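Local coordinates for protein mannosephosphate isomerase, putative (Archaeoglobus fulgidus, PDB 1ZX5) that probably interconverts mannose 6-phosphate and fructose 6-phosphate as a zinc-dependent isomerase of the type 1 family, and holds a bound beta-L-fructofuranose in this crystal, at residues A[5-10]-A[259-264]; A[133-138]-A[210-215]; A[242-247]-A[281-286]. One frame throughout, in Å; residues are numbered along the deposited sequence.

Interaction 1: residues A[5-10]-A[259-264]; sequences PSFIFQ and FILRGK
Phe7 lays its ring against Leu261 and the turn that follows strand 259-262. From CB, with CG set beside the backbone N (chi1 -46°), the side chain reaches across: Phe7 CD1 lies 4.0 Å from Leu261 CD1, which CG also approaches, and Phe7 CZ meets Leu261 CB at 3.6 Å. That CB lies over one face, off toward the rim, in a CH-pi contact 3.8 Å from the ring centroid. Ser6 CB covers the centre of the opposite face, and Phe7 CE2 reaches the backbone at Gly263 N, 3.5 Å away at the ring edge. An alanine in place of Phe7 would probably open a gap between Ser6 and Leu261 and cost Phe284 its edge-to-face partner. Beside the ring, Lys264 N donates an almost straight bond to Ser6 OG (3.0 Å, 174°), a hydroxyl that is also hydrogen-bonded to Thr281 OG1. The Lys264 chain is bent at chi3, and its NZ, bonded to Leu4 O, also donates to a water at 3.1 Å whose link to Pro5 O is weak. The N-terminal segment is thus fixed to the C-terminal cupin domain by the Phe7 ring, held between Ser6 CB and Leu261 CB, and by directional polar bonds, with the buried Ser6 hydroxyl shared between two partners.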
ATOM      1  N   PRO A   5      -2.620 -21.247  10.682  1.00 35.73           N
ATOM      2  CA  PRO A   5      -3.901 -20.803  11.228  1.00 33.87           C
ATOM      3  C   PRO A   5      -4.579 -19.837  10.264  1.00 32.24           C
ATOM      4  O   PRO A   5      -3.969 -19.428   9.275  1.00 31.64           O
ATOM      5  CB  PRO A   5      -3.502 -20.085  12.519  1.00 33.87           C
ATOM      6  CG  PRO A   5      -2.111 -19.636  12.284  1.00 34.30           C
ATOM      7  CD  PRO A   5      -1.477 -20.670  11.413  1.00 35.32           C
ATOM      8  N   SER A   6      -5.832 -19.494  10.545  1.00 30.63           N
ATOM      9  CA  SER A   6      -6.584 -18.549   9.728  1.00 29.29           C
ATOM     10  C   SER A   6      -6.037 -17.121   9.792  1.00 28.74           C
ATOM     11  O   SER A   6      -6.095 -16.391   8.807  1.00 28.90           O
ATOM     12  CB  SER A   6      -8.053 -18.535  10.149  1.00 28.89           C
ATOM     13  OG  SER A   6      -8.739 -19.649   9.636  1.00 28.12           O
ATOM     14  N   PHE A   7      -5.529 -16.730  10.957  1.00 27.82           N
ATOM     15  CA  PHE A   7      -5.183 -15.351  11.226  1.00 27.23           C
ATOM     16  C   PHE A   7      -3.773 -15.227  11.790  1.00 27.48           C
ATOM     17  O   PHE A   7      -3.482 -15.721  12.885  1.00 27.87           O
ATOM     18  CB  PHE A   7      -6.206 -14.717  12.183  1.00 27.09           C
ATOM     19  CG  PHE A   7      -7.645 -14.994  11.813  1.00 26.30           C
ATOM     20  CD1 PHE A   7      -8.170 -14.547  10.599  1.00 26.53           C
ATOM     21  CD2 PHE A   7      -8.467 -15.706  12.675  1.00 25.38           C
ATOM     22  CE1 PHE A   7      -9.498 -14.813  10.254  1.00 26.47           C
ATOM     23  CE2 PHE A   7      -9.792 -15.972  12.341  1.00 26.23           C
ATOM     24  CZ  PHE A   7     -10.307 -15.517  11.126  1.00 25.57           C
ATOM     25  N   ILE A   8      -2.908 -14.571  11.021  1.00 27.07           N
ATOM     26  CA  ILE A   8      -1.519 -14.372  11.391  1.00 26.88           C
ATOM     27  C   ILE A   8      -1.308 -12.888  11.671  1.00 27.18           C
ATOM     28  O   ILE A   8      -1.725 -12.034  10.890  1.00 27.07           O
ATOM     29  CB  ILE A   8      -0.559 -14.912  10.299  1.00 26.82           C
ATOM     30  CG1 ILE A   8      -0.729 -16.438  10.166  1.00 26.70           C
ATOM     31  CG2 ILE A   8       0.914 -14.513  10.590  1.00 25.33           C
ATOM     32  CD1 ILE A   8      -0.072 -17.055   8.922  1.00 26.92           C
ATOM     33  N   PHE A   9      -0.684 -12.598  12.806  1.00 27.47           N
ATOM     34  CA  PHE A   9      -0.493 -11.230  13.265  1.00 28.37           C
ATOM     35  C   PHE A   9       0.986 -10.861  13.220  1.00 28.74           C
ATOM     36  O   PHE A   9       1.837 -11.745  13.242  1.00 28.90           O
ATOM     37  CB  PHE A   9      -1.088 -11.081  14.671  1.00 27.62           C
ATOM     38  CG  PHE A   9      -2.577 -11.269  14.693  1.00 27.99           C
ATOM     39  CD1 PHE A   9      -3.425 -10.213  14.375  1.00 26.80           C
ATOM     40  CD2 PHE A   9      -3.135 -12.520  14.969  1.00 27.61           C
ATOM     41  CE1 PHE A   9      -4.803 -10.385  14.360  1.00 27.05           C
ATOM     42  CE2 PHE A   9      -4.516 -12.702  14.950  1.00 27.74           C
ATOM     43  CZ  PHE A   9      -5.351 -11.633  14.643  1.00 26.52           C
ATOM     44  N   GLN A  10       1.293  -9.569  13.129  1.00 29.86           N
ATOM     45  CA  GLN A  10       2.686  -9.126  13.297  1.00 30.96           C
ATOM     46  C   GLN A  10       3.065  -9.236  14.754  1.00 31.42           C
ATOM     47  O   GLN A  10       2.282  -8.854  15.618  1.00 31.80           O
ATOM     48  CB  GLN A  10       2.904  -7.679  12.837  1.00 30.71           C
ATOM     49  CG  GLN A  10       2.868  -7.526  11.345  1.00 31.33           C
ATOM     50  CD  GLN A  10       3.528  -6.257  10.846  1.00 30.17           C
ATOM     51  OE1 GLN A  10       3.555  -5.218  11.512  1.00 32.83           O
ATOM     52  NE2 GLN A  10       4.038  -6.329   9.651  1.00 27.85           N
ATOM     53  N   PHE A 259     -13.024  -5.744  15.922  1.00 23.15           N
ATOM     54  CA  PHE A 259     -13.509  -6.951  15.218  1.00 23.37           C
ATOM     55  C   PHE A 259     -13.169  -8.234  15.947  1.00 23.04           C
ATOM     56  O   PHE A 259     -12.039  -8.410  16.366  1.00 22.90           O
ATOM     57  CB  PHE A 259     -12.902  -7.035  13.798  1.00 23.13           C
ATOM     58  CG  PHE A 259     -13.325  -5.912  12.910  1.00 24.58           C
ATOM     59  CD1 PHE A 259     -14.473  -6.026  12.120  1.00 22.60           C
ATOM     60  CD2 PHE A 259     -12.605  -4.719  12.895  1.00 24.07           C
ATOM     61  CE1 PHE A 259     -14.892  -4.980  11.322  1.00 22.30           C
ATOM     62  CE2 PHE A 259     -13.025  -3.662  12.094  1.00 25.97           C
ATOM     63  CZ  PHE A 259     -14.171  -3.795  11.311  1.00 23.47           C
ATOM     64  N   ILE A 260     -14.141  -9.132  16.062  1.00 23.40           N
ATOM     65  CA  ILE A 260     -13.874 -10.523  16.450  1.00 23.73           C
ATOM     66  C   ILE A 260     -13.841 -11.355  15.164  1.00 24.03           C
ATOM     67  O   ILE A 260     -14.723 -11.229  14.318  1.00 24.00           O
ATOM     68  CB  ILE A 260     -14.918 -11.048  17.482  1.00 24.05           C
ATOM     69  CG1 ILE A 260     -14.820 -10.209  18.772  1.00 23.98           C
ATOM     70  CG2 ILE A 260     -14.717 -12.553  17.769  1.00 21.67           C
ATOM     71  CD1 ILE A 260     -15.984 -10.385  19.718  1.00 26.66           C
ATOM     72  N   LEU A 261     -12.790 -12.155  15.007  1.00 24.13           N
ATOM     73  CA  LEU A 261     -12.562 -12.932  13.794  1.00 24.50           C
ATOM     74  C   LEU A 261     -12.764 -14.397  14.134  1.00 24.76           C
ATOM     75  O   LEU A 261     -12.240 -14.881  15.141  1.00 25.46           O
ATOM     76  CB  LEU A 261     -11.136 -12.696  13.245  1.00 24.70           C
ATOM     77  CG  LEU A 261     -10.583 -11.261  13.071  1.00 25.30           C
ATOM     78  CD1 LEU A 261      -9.122 -11.244  12.573  1.00 24.28           C
ATOM     79  CD2 LEU A 261     -11.464 -10.430  12.152  1.00 23.22           C
ATOM     80  N   ARG A 262     -13.537 -15.103  13.320  1.00 24.38           N
ATOM     81  CA  ARG A 262     -13.796 -16.530  13.567  1.00 24.48           C
ATOM     82  C   ARG A 262     -13.552 -17.317  12.288  1.00 24.12           C
ATOM     83  O   ARG A 262     -14.271 -17.154  11.301  1.00 23.71           O
ATOM     84  CB  ARG A 262     -15.226 -16.767  14.085  1.00 23.41           C
ATOM     85  CG  ARG A 262     -15.548 -16.053  15.396  1.00 25.19           C
ATOM     86  CD  ARG A 262     -16.982 -16.331  15.862  1.00 25.31           C
ATOM     87  NE  ARG A 262     -17.244 -15.779  17.195  1.00 29.65           N
ATOM     88  CZ  ARG A 262     -17.670 -14.534  17.469  1.00 31.54           C
ATOM     89  NH1 ARG A 262     -17.898 -13.621  16.502  1.00 27.98           N
ATOM     90  NH2 ARG A 262     -17.871 -14.197  18.744  1.00 30.84           N
ATOM     91  N   GLY A 263     -12.516 -18.147  12.318  1.00 24.50           N
ATOM     92  CA  GLY A 263     -12.138 -18.998  11.201  1.00 25.24           C
ATOM     93  C   GLY A 263     -11.866 -20.381  11.751  1.00 26.27           C
ATOM     94  O   GLY A 263     -12.719 -20.981  12.405  1.00 26.70           O
ATOM     95  N   LYS A 264     -10.672 -20.903  11.513  1.00 27.12           N
ATOM     96  CA  LYS A 264     -10.316 -22.180  12.117  1.00 27.90           C
ATOM     97  C   LYS A 264     -10.111 -21.991  13.626  1.00 27.75           C
ATOM     98  O   LYS A 264     -10.389 -22.890  14.412  1.00 27.76           O
ATOM     99  CB  LYS A 264      -9.096 -22.778  11.426  1.00 28.36           C
ATOM    100  CG  LYS A 264      -9.412 -23.192   9.990  1.00 30.54           C
ATOM    101  CD  LYS A 264      -8.269 -23.932   9.319  1.00 33.74           C
ATOM    102  CE  LYS A 264      -7.057 -23.046   9.168  1.00 34.36           C
ATOM    103  NZ  LYS A 264      -5.955 -23.801   8.492  1.00 37.55           N
TER
HETATM  104  O   HOH W   1      -5.404 -21.059   7.097  1.00 27.37           O

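Interaction 2: residues A[133-138]-A[210-215]; sequences FKEDVK and TKKVEE
Two irregular loops meet here through backbone hydrogen bonds and one side-chain-to-backbone bond, at the edge of the part of the molecule that carries the sugar, with the Phe133 side chain about 10 Å from the bound fructofuranose. Near one end Val213 N donates to Phe133 O (2.9 Å), and near the other Val137 N donates to Thr210 O (3.0 Å). Between them the Asp136 carboxylate takes the place of a main-chain acceptor: OD1 receives Lys212 N at 2.8 Å and 174°, approached nearly along its C-O axis. Lys212 CG, anti to the backbone N (chi1 -178°), lies 3.2 Å from Lys134 O, and the extended chain carries CD and CE past the same oxygen, running beside Glu135 and pointing the same way. Glu135 OE2 and Lys212 NZ remain 4.3 Å apart, a separation at which attraction is probably modest; the ammonium also makes a long salt bridge with Glu214 OE2. Val137 CG2 sits over the centre of the Phe133 ring and also touches Thr210 CB at 3.9 Å. A water bridges Phe133 N and Lys211 O. Phe133 and Val137 both pack on Leu142 of helix 139-146, Thr210 touches Ile139 of that helix, and Phe133 also reaches Leu157 of strand 157-161.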
ATOM      1  N   PHE A 133       0.065  14.729 -14.682  1.00 29.66           N
ATOM      2  CA  PHE A 133       0.122  16.122 -15.127  1.00 30.42           C
ATOM      3  C   PHE A 133      -1.257  16.569 -15.580  1.00 31.37           C
ATOM      4  O   PHE A 133      -1.986  15.807 -16.226  1.00 31.34           O
ATOM      5  CB  PHE A 133       1.147  16.321 -16.246  1.00 29.36           C
ATOM      6  CG  PHE A 133       2.567  16.270 -15.775  1.00 28.97           C
ATOM      7  CD1 PHE A 133       3.047  17.203 -14.856  1.00 28.16           C
ATOM      8  CD2 PHE A 133       3.432  15.275 -16.238  1.00 27.66           C
ATOM      9  CE1 PHE A 133       4.372  17.142 -14.411  1.00 27.93           C
ATOM     10  CE2 PHE A 133       4.749  15.207 -15.791  1.00 26.52           C
ATOM     11  CZ  PHE A 133       5.220  16.140 -14.880  1.00 27.29           C
ATOM     12  N   LYS A 134      -1.629  17.793 -15.217  1.00 32.79           N
ATOM     13  CA  LYS A 134      -2.918  18.330 -15.648  1.00 34.51           C
ATOM     14  C   LYS A 134      -2.874  18.888 -17.079  1.00 34.90           C
ATOM     15  O   LYS A 134      -3.908  19.029 -17.718  1.00 35.25           O
ATOM     16  CB  LYS A 134      -3.489  19.333 -14.633  1.00 35.01           C
ATOM     17  CG  LYS A 134      -2.697  20.610 -14.456  1.00 37.39           C
ATOM     18  CD  LYS A 134      -3.117  21.295 -13.173  1.00 41.55           C
ATOM     19  CE  LYS A 134      -2.527  22.695 -13.092  1.00 44.75           C
ATOM     20  NZ  LYS A 134      -2.720  23.251 -11.715  1.00 47.54           N
ATOM     21  N   GLU A 135      -1.670  19.180 -17.573  1.00 35.33           N
ATOM     22  CA  GLU A 135      -1.449  19.507 -18.985  1.00 36.00           C
ATOM     23  C   GLU A 135      -0.162  18.833 -19.456  1.00 35.58           C
ATOM     24  O   GLU A 135       0.667  18.453 -18.633  1.00 35.34           O
ATOM     25  CB  GLU A 135      -1.344  21.029 -19.203  1.00 36.29           C
ATOM     26  CG  GLU A 135      -2.621  21.848 -18.873  1.00 39.41           C
ATOM     27  CD  GLU A 135      -3.857  21.486 -19.729  1.00 42.62           C
ATOM     28  OE1 GLU A 135      -3.706  21.176 -20.939  1.00 43.98           O
ATOM     29  OE2 GLU A 135      -4.990  21.526 -19.185  1.00 43.92           O
ATOM     30  N   ASP A 136      -0.003  18.683 -20.773  1.00 35.30           N
ATOM     31  CA  ASP A 136       1.267  18.252 -21.369  1.00 35.07           C
ATOM     32  C   ASP A 136       2.411  19.147 -20.889  1.00 35.06           C
ATOM     33  O   ASP A 136       2.255  20.362 -20.781  1.00 34.95           O
ATOM     34  CB  ASP A 136       1.204  18.317 -22.897  1.00 35.02           C
ATOM     35  CG  ASP A 136       0.337  17.224 -23.516  1.00 35.24           C
ATOM     36  OD1 ASP A 136      -0.260  16.401 -22.790  1.00 34.26           O
ATOM     37  OD2 ASP A 136       0.256  17.193 -24.762  1.00 36.30           O
ATOM     38  N   VAL A 137       3.552  18.541 -20.581  1.00 35.11           N
ATOM     39  CA  VAL A 137       4.742  19.295 -20.178  1.00 34.98           C
ATOM     40  C   VAL A 137       5.942  18.836 -20.999  1.00 35.39           C
ATOM     41  O   VAL A 137       5.938  17.740 -21.559  1.00 35.28           O
ATOM     42  CB  VAL A 137       5.062  19.172 -18.636  1.00 35.00           C
ATOM     43  CG1 VAL A 137       3.939  19.756 -17.789  1.00 34.26           C
ATOM     44  CG2 VAL A 137       5.365  17.731 -18.234  1.00 33.83           C
ATOM     45  N   LYS A 138       6.959  19.685 -21.079  1.00 36.07           N
ATOM     46  CA  LYS A 138       8.209  19.323 -21.728  1.00 37.08           C
ATOM     47  C   LYS A 138       9.270  19.050 -20.661  1.00 37.03           C
ATOM     48  O   LYS A 138       9.439  19.840 -19.735  1.00 36.74           O
ATOM     49  CB  LYS A 138       8.671  20.439 -22.671  1.00 36.81           C
ATOM     50  CG  LYS A 138       7.681  20.797 -23.781  1.00 37.80           C
ATOM     51  CD  LYS A 138       8.312  21.797 -24.748  1.00 38.75           C
ATOM     52  CE  LYS A 138       7.264  22.617 -25.506  1.00 42.71           C
ATOM     53  NZ  LYS A 138       6.730  21.907 -26.711  1.00 44.09           N
ATOM     54  N   THR A 210       4.995  12.454 -19.422  1.00 29.66           N
ATOM     55  CA  THR A 210       4.901  13.910 -19.520  1.00 30.60           C
ATOM     56  C   THR A 210       3.585  14.396 -20.138  1.00 31.26           C
ATOM     57  O   THR A 210       3.377  15.607 -20.273  1.00 31.35           O
ATOM     58  CB  THR A 210       6.080  14.500 -20.323  1.00 30.94           C
ATOM     59  OG1 THR A 210       6.194  13.817 -21.580  1.00 30.87           O
ATOM     60  CG2 THR A 210       7.398  14.375 -19.527  1.00 30.69           C
ATOM     61  N   LYS A 211       2.700  13.458 -20.494  1.00 31.79           N
ATOM     62  CA  LYS A 211       1.393  13.797 -21.066  1.00 32.48           C
ATOM     63  C   LYS A 211       0.356  14.120 -19.999  1.00 32.63           C
ATOM     64  O   LYS A 211       0.424  13.628 -18.869  1.00 32.16           O
ATOM     65  CB  LYS A 211       0.839  12.659 -21.943  1.00 32.62           C
ATOM     66  CG  LYS A 211       1.705  12.232 -23.107  1.00 34.74           C
ATOM     67  CD  LYS A 211       2.170  13.423 -23.935  1.00 38.45           C
ATOM     68  CE  LYS A 211       3.452  13.095 -24.690  1.00 40.87           C
ATOM     69  NZ  LYS A 211       4.035  14.309 -25.330  1.00 42.18           N
ATOM     70  N   LYS A 212      -0.619  14.938 -20.391  1.00 33.09           N
ATOM     71  CA  LYS A 212      -1.816  15.186 -19.607  1.00 33.74           C
ATOM     72  C   LYS A 212      -2.490  13.866 -19.245  1.00 33.63           C
ATOM     73  O   LYS A 212      -2.641  12.973 -20.083  1.00 33.63           O
ATOM     74  CB  LYS A 212      -2.784  16.075 -20.397  1.00 33.70           C
ATOM     75  CG  LYS A 212      -4.052  16.441 -19.644  1.00 34.15           C
ATOM     76  CD  LYS A 212      -4.985  17.301 -20.500  1.00 35.02           C
ATOM     77  CE  LYS A 212      -6.292  17.562 -19.742  1.00 37.70           C
ATOM     78  NZ  LYS A 212      -7.302  18.253 -20.604  1.00 39.85           N
ATOM     79  N   VAL A 213      -2.866  13.738 -17.979  1.00 33.82           N
ATOM     80  CA  VAL A 213      -3.604  12.574 -17.514  1.00 34.04           C
ATOM     81  C   VAL A 213      -4.969  13.057 -17.045  1.00 34.56           C
ATOM     82  O   VAL A 213      -5.067  14.014 -16.271  1.00 34.27           O
ATOM     83  CB  VAL A 213      -2.824  11.819 -16.401  1.00 34.18           C
ATOM     84  CG1 VAL A 213      -3.687  10.778 -15.721  1.00 33.19           C
ATOM     85  CG2 VAL A 213      -1.586  11.161 -16.989  1.00 33.68           C
ATOM     86  N   GLU A 214      -6.021  12.420 -17.550  1.00 35.30           N
ATOM     87  CA  GLU A 214      -7.384  12.727 -17.113  1.00 36.40           C
ATOM     88  C   GLU A 214      -7.624  12.177 -15.710  1.00 36.51           C
ATOM     89  O   GLU A 214      -7.062  11.146 -15.341  1.00 36.08           O
ATOM     90  CB  GLU A 214      -8.414  12.144 -18.082  1.00 36.54           C
ATOM     91  CG  GLU A 214      -8.286  12.606 -19.543  1.00 38.92           C
ATOM     92  CD  GLU A 214      -8.516  14.098 -19.728  1.00 41.97           C
ATOM     93  OE1 GLU A 214      -9.283  14.695 -18.947  1.00 43.85           O
ATOM     94  OE2 GLU A 214      -7.933  14.677 -20.670  1.00 44.06           O
ATOM     95  N   GLU A 215      -8.460  12.865 -14.937  1.00 37.15           N
ATOM     96  CA  GLU A 215      -8.767  12.446 -13.566  1.00 38.73           C
ATOM     97  C   GLU A 215      -9.283  11.012 -13.464  1.00 38.24           C
ATOM     98  O   GLU A 215      -8.882  10.284 -12.556  1.00 37.77           O
ATOM     99  CB  GLU A 215      -9.721  13.426 -12.887  1.00 38.52           C
ATOM    100  CG  GLU A 215      -9.086  14.803 -12.693  1.00 41.05           C
ATOM    101  CD  GLU A 215      -9.962  15.786 -11.918  1.00 41.80           C
ATOM    102  OE1 GLU A 215     -11.048  15.385 -11.423  1.00 45.21           O
ATOM    103  OE2 GLU A 215      -9.551  16.968 -11.811  1.00 45.52           O
TER
HETATM  104  O   HOH W   2       1.453  12.546 -16.305  1.00 30.49           O

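Interaction 3: residues A[242-247]-A[281-286]; sequences EIKTGG and TDSFTV
The hydroxyl of Thr245 works in both directions where the strand pair ends: OG1 donates to Thr281 O at 2.7 Å, in the plane of that carbonyl, and accepts from Gly247 N at 3.1 Å, forming an ST turn. Thr245 N bonds in turn to Asp282 O, lying 35° out of the carbonyl plane, while a water donates to the same oxygen and accepts from Gly246 N. Gly246 and Gly247 both have positive phi, which favours glycine in this turn. Before it, Ile243 and Phe284 form a hydrogen-bonded antiparallel pair, Ile243 N to Phe284 O at 2.8 Å and Phe284 N to Ile243 O at 3.1 Å, flanked by the non-hydrogen-bonded pairs Glu242-Thr285 and Lys244-Ser283. The Phe284 ring packs on Ile243, whose CB lies over one of its faces, offset toward the rim; Ile243 CG2 touches Phe284 CZ at 3.6 Å, and Thr245 CG2 comes to the ring edge. Ile243 CD1 meets Val286 CG2 at 3.8 Å, the two side chains crossing at about a right angle. On the sheet face that carries Glu242, Lys244, Ser283 and Thr285, Lys244 CD lies 3.6 Å from Ser283 CB. Phe284 also packs on Leu252 of strand 250-256 and Val277 of strand 274-277, in the other sheet, an apolar filling as expected of the cupin jelly-roll, whose two antiparallel sheets face each other.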
ATOM      1  N   GLU A 242     -19.730 -12.635   6.763  1.00 24.76           N
ATOM      2  CA  GLU A 242     -18.885 -13.690   6.250  1.00 25.63           C
ATOM      3  C   GLU A 242     -17.992 -13.146   5.140  1.00 25.56           C
ATOM      4  O   GLU A 242     -18.448 -12.421   4.259  1.00 25.60           O
ATOM      5  CB  GLU A 242     -19.732 -14.854   5.740  1.00 25.36           C
ATOM      6  CG  GLU A 242     -18.889 -15.984   5.169  1.00 28.47           C
ATOM      7  CD  GLU A 242     -19.679 -17.235   4.885  1.00 32.90           C
ATOM      8  OE1 GLU A 242     -20.745 -17.162   4.231  1.00 35.50           O
ATOM      9  OE2 GLU A 242     -19.231 -18.305   5.314  1.00 35.22           O
ATOM     10  N   ILE A 243     -16.722 -13.514   5.177  1.00 26.04           N
ATOM     11  CA  ILE A 243     -15.772 -13.042   4.184  1.00 26.69           C
ATOM     12  C   ILE A 243     -15.091 -14.229   3.507  1.00 26.73           C
ATOM     13  O   ILE A 243     -14.669 -15.168   4.179  1.00 26.67           O
ATOM     14  CB  ILE A 243     -14.740 -12.068   4.838  1.00 26.99           C
ATOM     15  CG1 ILE A 243     -15.462 -10.811   5.344  1.00 26.59           C
ATOM     16  CG2 ILE A 243     -13.597 -11.706   3.855  1.00 26.22           C
ATOM     17  CD1 ILE A 243     -14.536  -9.738   5.847  1.00 29.02           C
ATOM     18  N   LYS A 244     -15.006 -14.186   2.176  1.00 27.18           N
ATOM     19  CA  LYS A 244     -14.329 -15.223   1.382  1.00 27.62           C
ATOM     20  C   LYS A 244     -12.969 -14.725   0.939  1.00 27.30           C
ATOM     21  O   LYS A 244     -12.857 -13.601   0.450  1.00 28.12           O
ATOM     22  CB  LYS A 244     -15.139 -15.575   0.120  1.00 27.70           C
ATOM     23  CG  LYS A 244     -16.612 -15.807   0.337  1.00 30.10           C
ATOM     24  CD  LYS A 244     -16.843 -17.120   1.018  1.00 33.69           C
ATOM     25  CE  LYS A 244     -18.241 -17.636   0.758  1.00 36.56           C
ATOM     26  NZ  LYS A 244     -18.355 -19.045   1.252  1.00 39.85           N
ATOM     27  N   THR A 245     -11.940 -15.557   1.082  1.00 26.72           N
ATOM     28  CA  THR A 245     -10.609 -15.205   0.582  1.00 26.18           C
ATOM     29  C   THR A 245     -10.515 -15.273  -0.949  1.00 26.27           C
ATOM     30  O   THR A 245      -9.729 -14.540  -1.558  1.00 26.51           O
ATOM     31  CB  THR A 245      -9.505 -16.111   1.178  1.00 25.96           C
ATOM     32  OG1 THR A 245      -9.783 -17.479   0.860  1.00 26.17           O
ATOM     33  CG2 THR A 245      -9.404 -15.941   2.697  1.00 25.01           C
ATOM     34  N   GLY A 246     -11.318 -16.148  -1.558  1.00 26.24           N
ATOM     35  CA  GLY A 246     -11.195 -16.488  -2.976  1.00 26.22           C
ATOM     36  C   GLY A 246     -10.094 -17.513  -3.232  1.00 26.73           C
ATOM     37  O   GLY A 246      -9.678 -17.704  -4.373  1.00 26.81           O
ATOM     38  N   GLY A 247      -9.603 -18.166  -2.173  1.00 26.74           N
ATOM     39  CA  GLY A 247      -8.540 -19.161  -2.315  1.00 26.81           C
ATOM     40  C   GLY A 247      -7.193 -18.558  -2.684  1.00 27.18           C
ATOM     41  O   GLY A 247      -6.337 -19.237  -3.239  1.00 27.24           O
ATOM     42  N   THR A 281      -7.411 -20.794   4.177  1.00 25.59           N
ATOM     43  CA  THR A 281      -8.691 -20.459   4.790  1.00 25.66           C
ATOM     44  C   THR A 281      -9.608 -19.999   3.662  1.00 26.25           C
ATOM     45  O   THR A 281      -9.322 -19.014   2.992  1.00 26.62           O
ATOM     46  CB  THR A 281      -8.526 -19.389   5.927  1.00 25.78           C
ATOM     47  OG1 THR A 281      -7.944 -20.014   7.074  1.00 25.66           O
ATOM     48  CG2 THR A 281      -9.849 -18.765   6.344  1.00 24.20           C
ATOM     49  N   ASP A 282     -10.683 -20.751   3.437  1.00 26.44           N
ATOM     50  CA  ASP A 282     -11.665 -20.466   2.402  1.00 27.26           C
ATOM     51  C   ASP A 282     -12.522 -19.263   2.789  1.00 26.74           C
ATOM     52  O   ASP A 282     -12.752 -18.367   1.986  1.00 26.44           O
ATOM     53  CB  ASP A 282     -12.547 -21.712   2.117  1.00 28.05           C
ATOM     54  CG  ASP A 282     -13.191 -22.321   3.407  1.00 32.82           C
ATOM     55  OD1 ASP A 282     -12.679 -22.075   4.533  1.00 36.44           O
ATOM     56  OD2 ASP A 282     -14.211 -23.066   3.301  1.00 37.98           O
ATOM     57  N   SER A 283     -12.995 -19.258   4.029  1.00 26.43           N
ATOM     58  CA  SER A 283     -13.814 -18.176   4.539  1.00 26.52           C
ATOM     59  C   SER A 283     -13.827 -18.143   6.061  1.00 26.07           C
ATOM     60  O   SER A 283     -13.394 -19.083   6.726  1.00 26.64           O
ATOM     61  CB  SER A 283     -15.244 -18.281   4.024  1.00 26.19           C
ATOM     62  OG  SER A 283     -15.830 -19.454   4.506  1.00 28.02           O
ATOM     63  N   PHE A 284     -14.349 -17.046   6.594  1.00 25.08           N
ATOM     64  CA  PHE A 284     -14.364 -16.797   8.022  1.00 24.34           C
ATOM     65  C   PHE A 284     -15.390 -15.697   8.265  1.00 23.89           C
ATOM     66  O   PHE A 284     -15.860 -15.051   7.314  1.00 23.40           O
ATOM     67  CB  PHE A 284     -12.965 -16.355   8.489  1.00 24.04           C
ATOM     68  CG  PHE A 284     -12.422 -15.151   7.748  1.00 23.59           C
ATOM     69  CD1 PHE A 284     -12.608 -13.869   8.252  1.00 24.25           C
ATOM     70  CD2 PHE A 284     -11.726 -15.302   6.549  1.00 23.61           C
ATOM     71  CE1 PHE A 284     -12.097 -12.752   7.582  1.00 24.13           C
ATOM     72  CE2 PHE A 284     -11.237 -14.193   5.862  1.00 24.62           C
ATOM     73  CZ  PHE A 284     -11.418 -12.913   6.387  1.00 24.55           C
ATOM     74  N   THR A 285     -15.737 -15.473   9.526  1.00 23.46           N
ATOM     75  CA  THR A 285     -16.579 -14.328   9.849  1.00 23.80           C
ATOM     76  C   THR A 285     -15.821 -13.241  10.603  1.00 24.20           C
ATOM     77  O   THR A 285     -14.840 -13.512  11.305  1.00 24.21           O
ATOM     78  CB  THR A 285     -17.851 -14.725  10.632  1.00 23.74           C
ATOM     79  OG1 THR A 285     -17.485 -15.239  11.921  1.00 24.19           O
ATOM     80  CG2 THR A 285     -18.669 -15.753   9.863  1.00 22.26           C
ATOM     81  N   VAL A 286     -16.275 -12.004  10.413  1.00 24.76           N
ATOM     82  CA  VAL A 286     -15.827 -10.856  11.195  1.00 24.89           C
ATOM     83  C   VAL A 286     -17.063 -10.262  11.882  1.00 24.85           C
ATOM     84  O   VAL A 286     -18.158 -10.255  11.309  1.00 24.39           O
ATOM     85  CB  VAL A 286     -15.061  -9.805  10.339  1.00 25.11           C
ATOM     86  CG1 VAL A 286     -13.914 -10.478   9.616  1.00 26.27           C
ATOM     87  CG2 VAL A 286     -15.966  -9.148   9.310  1.00 25.51           C
TER
HETATM   88  O   HOH W   3     -12.826 -18.537  -0.773  1.00 33.35           O

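Overall arrangement
Interactions 1 and 3 adjoin, their centres 11 Å apart, and share the four-stranded antiparallel sheet in which strand 283-288 lies between strands 240-244 and 259-262. A probable hydrogen bond from Thr285 N to Arg262 O and the packing of Leu261 on Val286 join them directly. Their segments alternate along the chain; interaction 1 brings the N-terminal segment 5-10 against the C-terminal cupin domain. Interaction 2 falls between the two segments of interaction 1 in sequence and closes before interaction 3 begins. Its centre is 44 and 41 Å from those of interactions 1 and 3. Interactions 1 and 3 thus join parts of the cupin end, and interaction 2 separately joins two loops on the other side of the chain's centre, nearer the bound sugar.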